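Long-range contacts in histidine triad protein (Plasmodium falciparum 3D7, PDB 5CS2), which probably hydrolyses diadenosine triphosphate to AMP and ADP, as a member of the Fhit-like branch of the histidine triad family: residues D77-C82 with V115-I120; E34-T39 with I56-L61. One frame throughout, in Å; residues are numbered along the deposited sequence.

Contact 1: D77-C82 with V115-I120; sequences DINLLC and VHIHII
Two hydrogen bonds grip Asn79 ND2, one to the backbone oxygen of Ile75 a turn earlier in the helix and one to the hydroxyl of Tyr67. With the amide held on that side, its other end faces carbon: OD1 of Asn79 lies 3.8 Å from Ile117 CD1, the two side chains crossing at about a right angle. Ile117 carries the packing here. Its CG1 branch is anti to the carbonyl carbon and extended (chi2 174°), which sends CD1 toward the helix to meet Ile78 tip to tip, 3.8 Å from Ile78 CG1. In this HIT fold, helix 72-93 lies over one face of an antiparallel sheet, and segment 77-82 runs nearly parallel to strand 116-120, at 9° and 10.2 Å between axes. Ile117 and Ile119 project to the helix, whereas His116 and His118 of the histidine triad motif project from the other face; His116 is the predicted nucleotidylated residue, and its ND1 is held by His114 O. One turn beyond Ile78, Cys82 SG stands anti to the backbone N (chi1 -178°). Cys82 SG fits against both strand isoleucines, 3.7 Å from Ile119 CD1 and 4.0 Å from Ile117 CG2. Asn79 also packs on Asn79 of the second subunit, at the dimer interface.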
ATOM      1  N   ASP A  77      -1.789   0.581 -11.005  1.00 21.47           N
ATOM      2  CA  ASP A  77      -1.423   1.968 -11.282  1.00 20.93           C
ATOM      3  C   ASP A  77      -1.101   2.745 -10.008  1.00 21.64           C
ATOM      4  O   ASP A  77      -0.015   3.317  -9.898  1.00 20.45           O
ATOM      5  CB  ASP A  77      -2.527   2.655 -12.112  1.00 21.60           C
ATOM      6  CG  ASP A  77      -2.160   4.063 -12.576  1.00 27.16           C
ATOM      7  OD1 ASP A  77      -2.011   4.946 -11.711  1.00 25.15           O
ATOM      8  OD2 ASP A  77      -2.076   4.285 -13.819  1.00 27.87           O
ATOM      9  N   ILE A  78      -2.016   2.752  -9.029  1.00 19.38           N
ATOM     10  CA  ILE A  78      -1.828   3.549  -7.830  1.00 18.37           C
ATOM     11  C   ILE A  78      -0.620   3.062  -6.991  1.00 21.02           C
ATOM     12  O   ILE A  78       0.055   3.882  -6.352  1.00 19.40           O
ATOM     13  CB  ILE A  78      -3.119   3.725  -6.989  1.00 21.81           C
ATOM     14  CG1 ILE A  78      -2.978   4.967  -6.081  1.00 21.95           C
ATOM     15  CG2 ILE A  78      -3.425   2.469  -6.156  1.00 23.51           C
ATOM     16  CD1 ILE A  78      -4.213   5.489  -5.379  1.00 23.13           C
ATOM     17  N   ASN A  79      -0.341   1.751  -7.063  1.00 17.48           N
ATOM     18  CA  ASN A  79       0.742   1.168  -6.281  1.00 18.02           C
ATOM     19  C   ASN A  79       2.095   1.347  -6.927  1.00 20.20           C
ATOM     20  O   ASN A  79       3.064   1.596  -6.201  1.00 20.50           O
ATOM     21  CB  ASN A  79       0.440  -0.256  -5.917  1.00 18.98           C
ATOM     22  CG  ASN A  79      -0.508  -0.257  -4.731  1.00 21.16           C
ATOM     23  OD1 ASN A  79      -0.217   0.277  -3.651  1.00 20.98           O
ATOM     24  ND2 ASN A  79      -1.725  -0.708  -4.963  1.00 21.59           N
ATOM     25  N   LEU A  80       2.165   1.282  -8.250  1.00 19.17           N
ATOM     26  CA  LEU A  80       3.417   1.614  -8.953  1.00 18.86           C
ATOM     27  C   LEU A  80       3.723   3.106  -8.763  1.00 22.11           C
ATOM     28  O   LEU A  80       4.871   3.467  -8.513  1.00 21.85           O
ATOM     29  CB  LEU A  80       3.353   1.244 -10.430  1.00 18.43           C
ATOM     30  CG  LEU A  80       3.273  -0.256 -10.762  1.00 23.13           C
ATOM     31  CD1 LEU A  80       3.185  -0.446 -12.263  1.00 24.46           C
ATOM     32  CD2 LEU A  80       4.472  -1.047 -10.192  1.00 23.60           C
ATOM     33  N   LEU A  81       2.676   3.977  -8.797  1.00 19.85           N
ATOM     34  CA  LEU A  81       2.867   5.411  -8.528  1.00 18.84           C
ATOM     35  C   LEU A  81       3.387   5.646  -7.104  1.00 20.83           C
ATOM     36  O   LEU A  81       4.261   6.469  -6.883  1.00 19.57           O
ATOM     37  CB  LEU A  81       1.529   6.177  -8.761  1.00 18.02           C
ATOM     38  CG  LEU A  81       1.608   7.682  -8.534  1.00 21.53           C
ATOM     39  CD1 LEU A  81       2.651   8.331  -9.489  1.00 21.59           C
ATOM     40  CD2 LEU A  81       0.259   8.331  -8.771  1.00 20.88           C
ATOM     41  N   CYS A  82       2.852   4.909  -6.123  1.00 18.14           N
ATOM     42  CA  CYS A  82       3.312   4.992  -4.750  1.00 18.11           C
ATOM     43  C   CYS A  82       4.805   4.691  -4.644  1.00 19.84           C
ATOM     44  O   CYS A  82       5.535   5.460  -4.008  1.00 19.05           O
ATOM     45  CB  CYS A  82       2.511   4.068  -3.839  1.00 18.61           C
ATOM     46  SG  CYS A  82       3.016   4.177  -2.111  1.00 22.31           S
ATOM     47  N   VAL A 115     -10.720   6.465  -2.044  1.00 19.68           N
ATOM     48  CA  VAL A 115      -9.481   5.699  -1.772  1.00 21.52           C
ATOM     49  C   VAL A 115      -8.290   6.605  -1.957  1.00 21.14           C
ATOM     50  O   VAL A 115      -8.145   7.194  -3.025  1.00 20.58           O
ATOM     51  CB  VAL A 115      -9.296   4.486  -2.741  1.00 27.22           C
ATOM     52  CG1 VAL A 115      -8.005   3.718  -2.403  1.00 28.23           C
ATOM     53  CG2 VAL A 115     -10.481   3.557  -2.709  1.00 27.58           C
ATOM     54  N   HIS A 116      -7.429   6.684  -0.953  1.00 16.48           N
ATOM     55  CA  HIS A 116      -6.174   7.449  -1.122  1.00 17.35           C
ATOM     56  C   HIS A 116      -5.023   6.857  -0.313  1.00 19.43           C
ATOM     57  O   HIS A 116      -5.227   6.295   0.768  1.00 18.45           O
ATOM     58  CB  HIS A 116      -6.357   8.959  -0.847  1.00 17.56           C
ATOM     59  CG  HIS A 116      -6.909   9.301   0.498  1.00 20.91           C
ATOM     60  ND1 HIS A 116      -8.248   9.090   0.800  1.00 22.62           N
ATOM     61  CD2 HIS A 116      -6.305   9.867   1.561  1.00 23.14           C
ATOM     62  CE1 HIS A 116      -8.408   9.508   2.044  1.00 22.76           C
ATOM     63  NE2 HIS A 116      -7.274   9.998   2.546  1.00 23.51           N
ATOM     64  N   ILE A 117      -3.787   7.019  -0.823  1.00 14.76           N
ATOM     65  CA  ILE A 117      -2.615   6.544  -0.099  1.00 14.52           C
ATOM     66  C   ILE A 117      -1.882   7.755   0.447  1.00 19.69           C
ATOM     67  O   ILE A 117      -1.665   8.726  -0.295  1.00 19.62           O
ATOM     68  CB  ILE A 117      -1.655   5.782  -1.057  1.00 16.98           C
ATOM     69  CG1 ILE A 117      -2.313   4.542  -1.718  1.00 18.66           C
ATOM     70  CG2 ILE A 117      -0.335   5.413  -0.319  1.00 18.82           C
ATOM     71  CD1 ILE A 117      -1.467   3.774  -2.815  1.00 20.69           C
ATOM     72  N   HIS A 118      -1.489   7.682   1.707  1.00 17.28           N
ATOM     73  CA  HIS A 118      -0.676   8.681   2.391  1.00 17.55           C
ATOM     74  C   HIS A 118       0.769   8.245   2.256  1.00 22.25           C
ATOM     75  O   HIS A 118       1.090   7.071   2.512  1.00 20.80           O
ATOM     76  CB  HIS A 118      -0.972   8.723   3.888  1.00 19.75           C
ATOM     77  CG  HIS A 118      -2.335   9.209   4.203  1.00 23.88           C
ATOM     78  ND1 HIS A 118      -2.583  10.540   4.442  1.00 25.93           N
ATOM     79  CD2 HIS A 118      -3.490   8.513   4.293  1.00 24.66           C
ATOM     80  CE1 HIS A 118      -3.882  10.614   4.692  1.00 25.37           C
ATOM     81  NE2 HIS A 118      -4.463   9.415   4.612  1.00 25.09           N
ATOM     82  N   ILE A 119       1.654   9.182   1.890  1.00 17.26           N
ATOM     83  CA  ILE A 119       3.097   8.900   1.853  1.00 17.02           C
ATOM     84  C   ILE A 119       3.684   9.995   2.703  1.00 20.66           C
ATOM     85  O   ILE A 119       3.533  11.176   2.361  1.00 20.35           O
ATOM     86  CB  ILE A 119       3.708   8.899   0.452  1.00 19.58           C
ATOM     87  CG1 ILE A 119       3.165   7.754  -0.406  1.00 19.95           C
ATOM     88  CG2 ILE A 119       5.268   8.853   0.535  1.00 22.02           C
ATOM     89  CD1 ILE A 119       3.584   7.859  -1.880  1.00 22.94           C
ATOM     90  N   ILE A 120       4.330   9.618   3.799  1.00 18.99           N
ATOM     91  CA  ILE A 120       4.898  10.601   4.737  1.00 19.84           C
ATOM     92  C   ILE A 120       6.378  10.325   4.918  1.00 22.84           C
ATOM     93  O   ILE A 120       6.762   9.335   5.560  1.00 21.96           O
ATOM     94  CB  ILE A 120       4.163  10.676   6.105  1.00 23.44           C
ATOM     95  CG1 ILE A 120       2.627  10.792   5.954  1.00 24.14           C
ATOM     96  CG2 ILE A 120       4.734  11.834   6.967  1.00 25.17           C
ATOM     97  CD1 ILE A 120       1.812  10.228   7.092  1.00 31.31           C
TER

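Contact 2: E34-T39 with I56-L61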
ATOM      1  N   GLU A  34      -1.895  22.193  -7.151  1.00 21.06           N
ATOM      2  CA  GLU A  34      -1.448  21.336  -6.042  1.00 20.91           C
ATOM      3  C   GLU A  34      -1.087  19.916  -6.476  1.00 22.44           C
ATOM      4  O   GLU A  34      -0.603  19.135  -5.655  1.00 24.07           O
ATOM      5  CB  GLU A  34      -2.560  21.275  -4.972  1.00 22.12           C
ATOM      6  CG  GLU A  34      -3.000  22.647  -4.481  1.00 35.93           C
ATOM      7  CD  GLU A  34      -4.259  22.654  -3.627  1.00 70.63           C
ATOM      8  OE1 GLU A  34      -4.958  21.615  -3.561  1.00 67.16           O
ATOM      9  OE2 GLU A  34      -4.559  23.714  -3.035  1.00 71.08           O
ATOM     10  N   VAL A  35      -1.314  19.598  -7.729  1.00 17.04           N
ATOM     11  CA  VAL A  35      -1.118  18.276  -8.323  1.00 17.53           C
ATOM     12  C   VAL A  35       0.287  18.215  -8.927  1.00 19.46           C
ATOM     13  O   VAL A  35       0.638  19.067  -9.726  1.00 20.44           O
ATOM     14  CB  VAL A  35      -2.202  17.957  -9.378  1.00 21.02           C
ATOM     15  CG1 VAL A  35      -1.940  16.621 -10.072  1.00 20.46           C
ATOM     16  CG2 VAL A  35      -3.604  17.986  -8.749  1.00 20.46           C
ATOM     17  N   PHE A  36       1.054  17.213  -8.568  1.00 17.24           N
ATOM     18  CA  PHE A  36       2.422  17.089  -9.119  1.00 17.29           C
ATOM     19  C   PHE A  36       2.548  15.977 -10.170  1.00 21.92           C
ATOM     20  O   PHE A  36       3.563  15.916 -10.866  1.00 20.66           O
ATOM     21  CB  PHE A  36       3.439  16.944  -7.994  1.00 18.28           C
ATOM     22  CG  PHE A  36       3.079  15.889  -6.971  1.00 18.12           C
ATOM     23  CD1 PHE A  36       3.244  14.532  -7.256  1.00 21.01           C
ATOM     24  CD2 PHE A  36       2.594  16.250  -5.719  1.00 19.17           C
ATOM     25  CE1 PHE A  36       2.886  13.551  -6.313  1.00 20.98           C
ATOM     26  CE2 PHE A  36       2.289  15.273  -4.759  1.00 21.65           C
ATOM     27  CZ  PHE A  36       2.416  13.931  -5.069  1.00 20.88           C
ATOM     28  N   ILE A  37       1.558  15.044 -10.269  1.00 17.60           N
ATOM     29  CA  ILE A  37       1.633  13.993 -11.267  1.00 18.14           C
ATOM     30  C   ILE A  37       0.231  13.465 -11.552  1.00 21.88           C
ATOM     31  O   ILE A  37      -0.564  13.341 -10.625  1.00 20.16           O
ATOM     32  CB  ILE A  37       2.588  12.818 -10.825  1.00 20.34           C
ATOM     33  CG1 ILE A  37       2.855  11.827 -11.984  1.00 21.23           C
ATOM     34  CG2 ILE A  37       2.053  12.080  -9.565  1.00 21.23           C
ATOM     35  CD1 ILE A  37       4.159  10.918 -11.781  1.00 20.38           C
ATOM     36  N   THR A  38      -0.015  13.106 -12.801  1.00 19.05           N
ATOM     37  CA  THR A  38      -1.224  12.470 -13.286  1.00 19.22           C
ATOM     38  C   THR A  38      -0.795  11.266 -14.103  1.00 24.65           C
ATOM     39  O   THR A  38       0.137  11.363 -14.909  1.00 25.02           O
ATOM     40  CB  THR A  38      -2.088  13.466 -14.113  1.00 22.99           C
ATOM     41  OG1 THR A  38      -2.286  14.636 -13.324  1.00 24.98           O
ATOM     42  CG2 THR A  38      -3.440  12.883 -14.503  1.00 24.94           C
ATOM     43  N   THR A  39      -1.469  10.115 -13.877  1.00 19.60           N
ATOM     44  CA  THR A  39      -1.201   8.845 -14.554  1.00 20.30           C
ATOM     45  C   THR A  39      -2.479   8.408 -15.262  1.00 24.65           C
ATOM     46  O   THR A  39      -3.469   9.147 -15.249  1.00 25.10           O
ATOM     47  CB  THR A  39      -0.651   7.789 -13.553  1.00 22.53           C
ATOM     48  OG1 THR A  39      -1.740   7.390 -12.717  1.00 22.78           O
ATOM     49  CG2 THR A  39       0.497   8.325 -12.694  1.00 25.70           C
ATOM     50  N   ILE A  56       2.291  13.673   1.235  1.00 19.19           N
ATOM     51  CA  ILE A  56       1.571  13.707  -0.025  1.00 17.71           C
ATOM     52  C   ILE A  56       0.465  12.662  -0.066  1.00 19.46           C
ATOM     53  O   ILE A  56       0.479  11.701   0.708  1.00 19.30           O
ATOM     54  CB  ILE A  56       2.496  13.585  -1.243  1.00 19.31           C
ATOM     55  CG1 ILE A  56       3.322  12.267  -1.141  1.00 17.98           C
ATOM     56  CG2 ILE A  56       3.445  14.850  -1.322  1.00 20.27           C
ATOM     57  CD1 ILE A  56       3.959  11.840  -2.427  1.00 19.75           C
ATOM     58  N   LEU A  57      -0.452  12.848  -0.998  1.00 16.70           N
ATOM     59  CA  LEU A  57      -1.596  11.944  -1.192  1.00 17.68           C
ATOM     60  C   LEU A  57      -1.646  11.452  -2.612  1.00 20.12           C
ATOM     61  O   LEU A  57      -1.395  12.230  -3.537  1.00 19.58           O
ATOM     62  CB  LEU A  57      -2.903  12.704  -0.856  1.00 18.68           C
ATOM     63  CG  LEU A  57      -2.974  13.290   0.558  1.00 24.11           C
ATOM     64  CD1 LEU A  57      -4.071  14.318   0.678  1.00 25.18           C
ATOM     65  CD2 LEU A  57      -3.078  12.200   1.608  1.00 24.28           C
ATOM     66  N   LEU A  58      -2.024  10.177  -2.805  1.00 15.37           N
ATOM     67  CA  LEU A  58      -2.235   9.607  -4.138  1.00 14.81           C
ATOM     68  C   LEU A  58      -3.673   9.125  -4.177  1.00 21.57           C
ATOM     69  O   LEU A  58      -4.120   8.516  -3.206  1.00 19.91           O
ATOM     70  CB  LEU A  58      -1.330   8.406  -4.425  1.00 17.06           C
ATOM     71  CG  LEU A  58       0.176   8.597  -4.193  1.00 21.82           C
ATOM     72  CD1 LEU A  58       0.925   7.406  -4.724  1.00 21.71           C
ATOM     73  CD2 LEU A  58       0.723   9.811  -4.903  1.00 25.25           C
ATOM     74  N   THR A  59      -4.396   9.409  -5.264  1.00 17.92           N
ATOM     75  CA  THR A  59      -5.783   8.953  -5.318  1.00 17.10           C
ATOM     76  C   THR A  59      -6.129   8.534  -6.715  1.00 20.85           C
ATOM     77  O   THR A  59      -5.378   8.827  -7.653  1.00 21.54           O
ATOM     78  CB  THR A  59      -6.740  10.015  -4.718  1.00 23.01           C
ATOM     79  OG1 THR A  59      -8.030   9.422  -4.486  1.00 24.14           O
ATOM     80  CG2 THR A  59      -6.934  11.187  -5.613  1.00 18.47           C
ATOM     81  N   THR A  60      -7.279   7.874  -6.879  1.00 18.35           N
ATOM     82  CA  THR A  60      -7.741   7.440  -8.192  1.00 17.78           C
ATOM     83  C   THR A  60      -8.443   8.593  -8.885  1.00 21.21           C
ATOM     84  O   THR A  60      -9.038   9.421  -8.212  1.00 22.36           O
ATOM     85  CB  THR A  60      -8.706   6.255  -8.057  1.00 24.96           C
ATOM     86  OG1 THR A  60      -9.658   6.617  -7.058  1.00 22.77           O
ATOM     87  CG2 THR A  60      -7.988   4.958  -7.661  1.00 25.66           C
ATOM     88  N   LEU A  61      -8.360   8.671 -10.222  1.00 20.02           N
ATOM     89  CA  LEU A  61      -9.023   9.753 -10.954  1.00 20.56           C
ATOM     90  C   LEU A  61     -10.548   9.554 -10.856  1.00 26.32           C
ATOM     91  O   LEU A  61     -11.296  10.533 -10.754  1.00 26.19           O
ATOM     92  CB  LEU A  61      -8.560   9.769 -12.426  1.00 20.85           C
ATOM     93  CG  LEU A  61      -7.172  10.368 -12.689  1.00 25.00           C
ATOM     94  CD1 LEU A  61      -6.602   9.900 -14.030  1.00 25.70           C
ATOM     95  CD2 LEU A  61      -7.173  11.887 -12.595  1.00 28.39           C
TER
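The phenyl ring of Phe36 is the one aromatic group in this contact, and its CE2-CZ corner rests obliquely on the branched side chain of Ile56. Phe36 CE2 approaches Ile56 CG2 to 3.7 Å, Phe36 CZ comes equally near Ile56 CD1, and the two side chains cross at about a right angle. Met85 of helix 72-93 also touches the phenylalanine. The pair bridges two strands of the five-stranded HIT sheet that are not direct neighbours: strand 42-46 runs antiparallel between them, so strands 35-38 and 56-60 point broadly the same way, 34° apart, and share no hydrogen bond. Phe36 CG and Ile56 CG1 both take the crowded position between backbone N and carbonyl carbon, leaving Ile56 CG2 anti to the carbonyl carbon, where it meets Phe36 CE2. Phe36 and Ile37 both bond through their backbones to Gly44, and the helical psi of Phe36 (-15°) is consistent with a classic beta bulge; both residues touch helix 72-93. Just past the end of strand 56-60, Leu61 reaches across, its CD2 4.3 Å from Thr38 CG2. The Thr38 hydroxyl is engaged elsewhere, by Tyr23 OH, and the other branch of Leu61, CD1, sits 3.4 Å from Thr39 O.

Contact 1 and the Phe36-Ile56 end of contact 2 are buried on the helix side of one sheet, the contact centres about 9 Å apart, but the two differ in what they join. Contact 1 packs a helix onto a strand and adjoins the second subunit; contact 2 spans two strands across an intervening one, touches no other chain, and reaches a partly exposed margin at Leu61. Neither has a hydrogen bond across its own segments. Polar links appear instead between the contacts: Asp77 OD1 probably bonds to Thr39 OG1 at 2.7 Å, and Val115 O to Thr59 OG1. Strands 56-60 and 116-122 are sheet neighbours, and Leu58 packs on Cys82, making the two apolar layers continuous.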